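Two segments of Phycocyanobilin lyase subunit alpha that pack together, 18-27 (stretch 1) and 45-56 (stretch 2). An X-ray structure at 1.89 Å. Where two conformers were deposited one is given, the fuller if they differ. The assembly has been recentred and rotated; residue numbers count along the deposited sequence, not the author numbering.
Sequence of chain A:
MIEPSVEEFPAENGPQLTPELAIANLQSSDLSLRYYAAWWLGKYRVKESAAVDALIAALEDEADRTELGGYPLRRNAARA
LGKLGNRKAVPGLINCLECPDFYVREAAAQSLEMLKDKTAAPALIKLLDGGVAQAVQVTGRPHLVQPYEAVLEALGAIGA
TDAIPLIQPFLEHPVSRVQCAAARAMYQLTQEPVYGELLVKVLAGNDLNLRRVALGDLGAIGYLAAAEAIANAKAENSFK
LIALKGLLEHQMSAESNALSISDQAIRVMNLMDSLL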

# COMPACT_ATOMS: atom_id res chain seq x y z
N THR A 18 0.10 -1.64 -20.92
CA THR A 18 -0.69 -0.52 -21.38
C THR A 18 -2.07 -1.14 -21.70
O THR A 18 -2.18 -2.38 -21.89
CB THR A 18 -0.04 0.07 -22.68
OG1 THR A 18 -0.09 -0.93 -23.70
CG2 THR A 18 1.45 0.42 -22.50
N PRO A 19 -3.07 -0.30 -21.93
CA PRO A 19 -4.36 -0.82 -22.39
C PRO A 19 -4.28 -1.73 -23.59
O PRO A 19 -4.82 -2.85 -23.61
CB PRO A 19 -5.11 0.45 -22.76
CG PRO A 19 -4.59 1.47 -21.76
CD PRO A 19 -3.11 1.18 -21.74
N GLU A 20 -3.51 -1.33 -24.59
CA GLU A 20 -3.41 -2.09 -25.84
C GLU A 20 -2.77 -3.39 -25.54
O GLU A 20 -3.18 -4.45 -26.03
CB GLU A 20 -2.62 -1.32 -26.96
CG GLU A 20 -2.92 0.20 -26.98
CD GLU A 20 -2.33 0.97 -25.76
OE1 GLU A 20 -1.13 0.80 -25.48
OE2 GLU A 20 -3.04 1.73 -25.07
N LEU A 21 -1.75 -3.34 -24.71
CA LEU A 21 -1.03 -4.58 -24.42
C LEU A 21 -1.84 -5.52 -23.52
O LEU A 21 -1.89 -6.72 -23.74
CB LEU A 21 0.30 -4.23 -23.78
CG LEU A 21 1.36 -5.30 -23.71
CD1 LEU A 21 1.48 -6.19 -24.95
CD2 LEU A 21 2.64 -4.53 -23.38
N ALA A 22 -2.53 -4.93 -22.56
CA ALA A 22 -3.44 -5.74 -21.72
C ALA A 22 -4.49 -6.39 -22.57
O ALA A 22 -4.78 -7.54 -22.42
CB ALA A 22 -4.15 -4.84 -20.73
N ILE A 23 -5.07 -5.61 -23.47
CA ILE A 23 -6.10 -6.18 -24.35
C ILE A 23 -5.56 -7.28 -25.15
O ILE A 23 -6.17 -8.35 -25.17
CB ILE A 23 -6.78 -5.16 -25.25
CG1 ILE A 23 -7.60 -4.19 -24.40
CG2 ILE A 23 -7.74 -5.86 -26.19
CD1 ILE A 23 -7.87 -2.87 -25.04
N ALA A 24 -4.37 -7.08 -25.77
CA ALA A 24 -3.76 -8.22 -26.52
C ALA A 24 -3.48 -9.47 -25.69
O ALA A 24 -3.75 -10.64 -26.08
CB ALA A 24 -2.46 -7.74 -27.15
N ASN A 25 -2.92 -9.22 -24.52
CA ASN A 25 -2.62 -10.30 -23.62
C ASN A 25 -3.83 -11.13 -23.22
O ASN A 25 -3.67 -12.27 -22.81
CB ASN A 25 -1.91 -9.75 -22.37
CG ASN A 25 -0.45 -9.33 -22.62
OD1 ASN A 25 0.18 -9.74 -23.58
ND2 ASN A 25 0.09 -8.56 -21.74
N LEU A 26 -5.05 -10.62 -23.37
CA LEU A 26 -6.25 -11.52 -23.17
C LEU A 26 -6.28 -12.78 -24.04
O LEU A 26 -6.90 -13.77 -23.65
CB LEU A 26 -7.57 -10.76 -23.30
CG LEU A 26 -7.78 -9.80 -22.11
CD1 LEU A 26 -8.97 -8.91 -22.35
CD2 LEU A 26 -8.07 -10.63 -20.87
N GLN A 27 -5.54 -12.75 -25.15
CA GLN A 27 -5.47 -13.87 -26.10
C GLN A 27 -4.09 -14.51 -26.15
O GLN A 27 -3.77 -15.23 -27.07
CB GLN A 27 -5.85 -13.42 -27.53
CG GLN A 27 -7.33 -13.31 -27.83
CD GLN A 27 -8.16 -14.53 -27.48
OE1 GLN A 27 -7.79 -15.67 -27.79
NE2 GLN A 27 -9.29 -14.30 -26.86
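Stretch 2, residues 45-56: RVKESAAVDALI

No direct hydrogen bond joins these two stretches; a single water bridges them at one end, and the rest is mostly apolar packing, with a glutamate carboxylate against carbon at the other end; the two helices run nearly parallel. Ala 54 O accepts from this water at 2.7 Å from its oxygen, while Gln 27 NE2 donates to the same water oxygen over a long, weak 3.4 Å.

Stretch 2 begins as a loop, Arg 45 to Glu 48, with Arg 45 in the left-handed region (phi/psi 51/52) and Val 46 at -86/93. Glu 48, at -39/140, occupies the N-cap position, and the chain then winds into a helix from Ser 49 that continues past Ile 56. Its first turns are held by Val 52 N to Glu 48 O (3.2 Å), Asp 53 N to Ser 49 O (3.0 Å) and Ala 54 N to Ala 50 O (3.0 Å). The helix of stretch 1 starts after Thr 18, whose OG1 caps it by accepting from Leu 21 N at 3.1 Å; the same OG1 donates to Glu 20 OE1 at 2.7 Å.

The two helix axes point the same way, with a signed crossing angle of 17° and a closest approach of 9.9 Å. Contacts therefore advance along both chains together, from Pro 19 against Val 46 (CA to CA 6.7 Å) to Ile 23 against Ala 51 (CA to CA 5.9 Å) and on to Leu 26 against Ala 54 and Leu 55.

At the N-terminal end, Pro 19 CB rests 3.8 Å from Val 46 CG1 and 3.6 Å from Glu 48 OE1. The Glu 48 side chain reaches over the start of stretch 1, its OE2 lying 3.9 Å from Ile 23 CD1; these are van der Waals contacts of a carboxylate with carbon.

Ile 23 is the centre of the contact and has the largest area covered by the other stretch. With chi1 m and chi2 t, Ile 23 CD1 lies over the first helical turn of stretch 2, 3.7 Å from Ala 51 N, 3.9 Å from Ala 51 CB and 4.3 Å from Ala 50 CB. Ile 23 CG2 meets Ala 54 CB at 3.9 Å, one turn further on. The approach of Ile 23 CD1 to Ala 51 N is a contact with backbone.

Leu 26 closes the row: its CD1 packs 3.6 Å from Ala 54 CB and 4.1 Å from Leu 55 CD2. Ala 54 CB thus touches both Ile 23 and Leu 26. Together the stretches bury 358 Å², both sides summed.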

# COMPACT_ATOMS: atom_id res chain seq x y z
N ARG A 45 -9.35 0.59 -14.67
CA ARG A 45 -10.64 1.17 -15.18
C ARG A 45 -10.49 1.65 -16.66
O ARG A 45 -10.76 2.77 -16.99
CB ARG A 45 -11.13 2.27 -14.30
CG ARG A 45 -11.58 1.72 -12.95
CD ARG A 45 -12.58 2.65 -12.32
NE ARG A 45 -12.78 2.22 -10.94
CZ ARG A 45 -13.91 1.74 -10.42
NH1 ARG A 45 -15.04 1.59 -11.13
NH2 ARG A 45 -13.89 1.40 -9.14
N VAL A 46 -10.00 0.75 -17.49
CA VAL A 46 -9.71 1.00 -18.88
C VAL A 46 -11.00 0.77 -19.57
O VAL A 46 -11.34 -0.36 -19.94
CB VAL A 46 -8.69 0.02 -19.36
CG1 VAL A 46 -8.41 0.16 -20.85
CG2 VAL A 46 -7.38 0.20 -18.58
N LYS A 47 -11.74 1.86 -19.72
CA LYS A 47 -13.09 1.81 -20.28
C LYS A 47 -13.21 1.85 -21.83
O LYS A 47 -14.30 1.75 -22.32
CB LYS A 47 -13.91 2.97 -19.73
CG LYS A 47 -13.79 3.13 -18.26
CD LYS A 47 -14.70 4.23 -17.78
CE LYS A 47 -15.27 3.80 -16.45
NZ LYS A 47 -15.58 4.96 -15.59
N GLU A 48 -12.12 1.98 -22.57
CA GLU A 48 -12.14 1.81 -24.04
C GLU A 48 -13.02 0.69 -24.51
O GLU A 48 -13.01 -0.45 -23.97
CB GLU A 48 -10.77 1.38 -24.50
CG GLU A 48 -9.81 2.53 -24.71
CD GLU A 48 -8.39 2.04 -24.82
OE1 GLU A 48 -7.48 2.70 -24.27
OE2 GLU A 48 -8.21 0.96 -25.43
N SER A 49 -13.72 0.93 -25.60
CA SER A 49 -14.63 -0.07 -26.09
C SER A 49 -13.96 -1.36 -26.41
O SER A 49 -14.59 -2.41 -26.26
CB SER A 49 -15.46 0.45 -27.29
OG SER A 49 -14.54 0.74 -28.34
N ALA A 50 -12.70 -1.38 -26.88
CA ALA A 50 -12.13 -2.66 -27.26
C ALA A 50 -11.80 -3.47 -25.98
O ALA A 50 -11.81 -4.69 -26.02
CB ALA A 50 -10.89 -2.53 -28.13
N ALA A 51 -11.55 -2.79 -24.86
CA ALA A 51 -11.30 -3.51 -23.59
C ALA A 51 -12.59 -4.24 -23.18
O ALA A 51 -12.59 -5.43 -22.96
CB ALA A 51 -10.86 -2.52 -22.55
N VAL A 52 -13.69 -3.54 -23.30
CA VAL A 52 -15.00 -4.07 -22.96
C VAL A 52 -15.30 -5.26 -23.81
O VAL A 52 -15.65 -6.31 -23.32
CB VAL A 52 -16.11 -2.97 -23.03
CG1 VAL A 52 -17.51 -3.53 -22.86
CG2 VAL A 52 -15.92 -1.88 -22.02
N ASP A 53 -15.17 -5.14 -25.14
CA ASP A 53 -15.44 -6.27 -26.02
C ASP A 53 -14.58 -7.48 -25.76
O ASP A 53 -15.04 -8.62 -25.73
CB ASP A 53 -15.20 -5.85 -27.49
CG ASP A 53 -16.26 -4.80 -28.01
OD1 ASP A 53 -17.23 -4.45 -27.28
OD2 ASP A 53 -16.08 -4.29 -29.13
N ALA A 54 -13.30 -7.26 -25.56
CA ALA A 54 -12.38 -8.36 -25.21
C ALA A 54 -12.74 -9.07 -23.90
O ALA A 54 -12.65 -10.32 -23.76
CB ALA A 54 -10.96 -7.81 -25.14
N LEU A 55 -13.16 -8.28 -22.93
CA LEU A 55 -13.58 -8.91 -21.65
C LEU A 55 -14.87 -9.69 -21.80
O LEU A 55 -15.01 -10.79 -21.23
CB LEU A 55 -13.66 -7.87 -20.56
CG LEU A 55 -12.33 -7.32 -20.12
CD1 LEU A 55 -12.51 -6.02 -19.40
CD2 LEU A 55 -11.55 -8.33 -19.27
N ILE A 56 -15.81 -9.18 -22.59
CA ILE A 56 -17.00 -9.90 -22.89
C ILE A 56 -16.70 -11.21 -23.52
O ILE A 56 -17.28 -12.22 -23.12
CB ILE A 56 -17.97 -9.06 -23.74
CG1 ILE A 56 -18.47 -7.91 -22.89
CG2 ILE A 56 -19.12 -9.96 -24.34
CD1 ILE A 56 -19.21 -6.77 -23.58
O HOH W 1 -11.00 -11.99 -25.02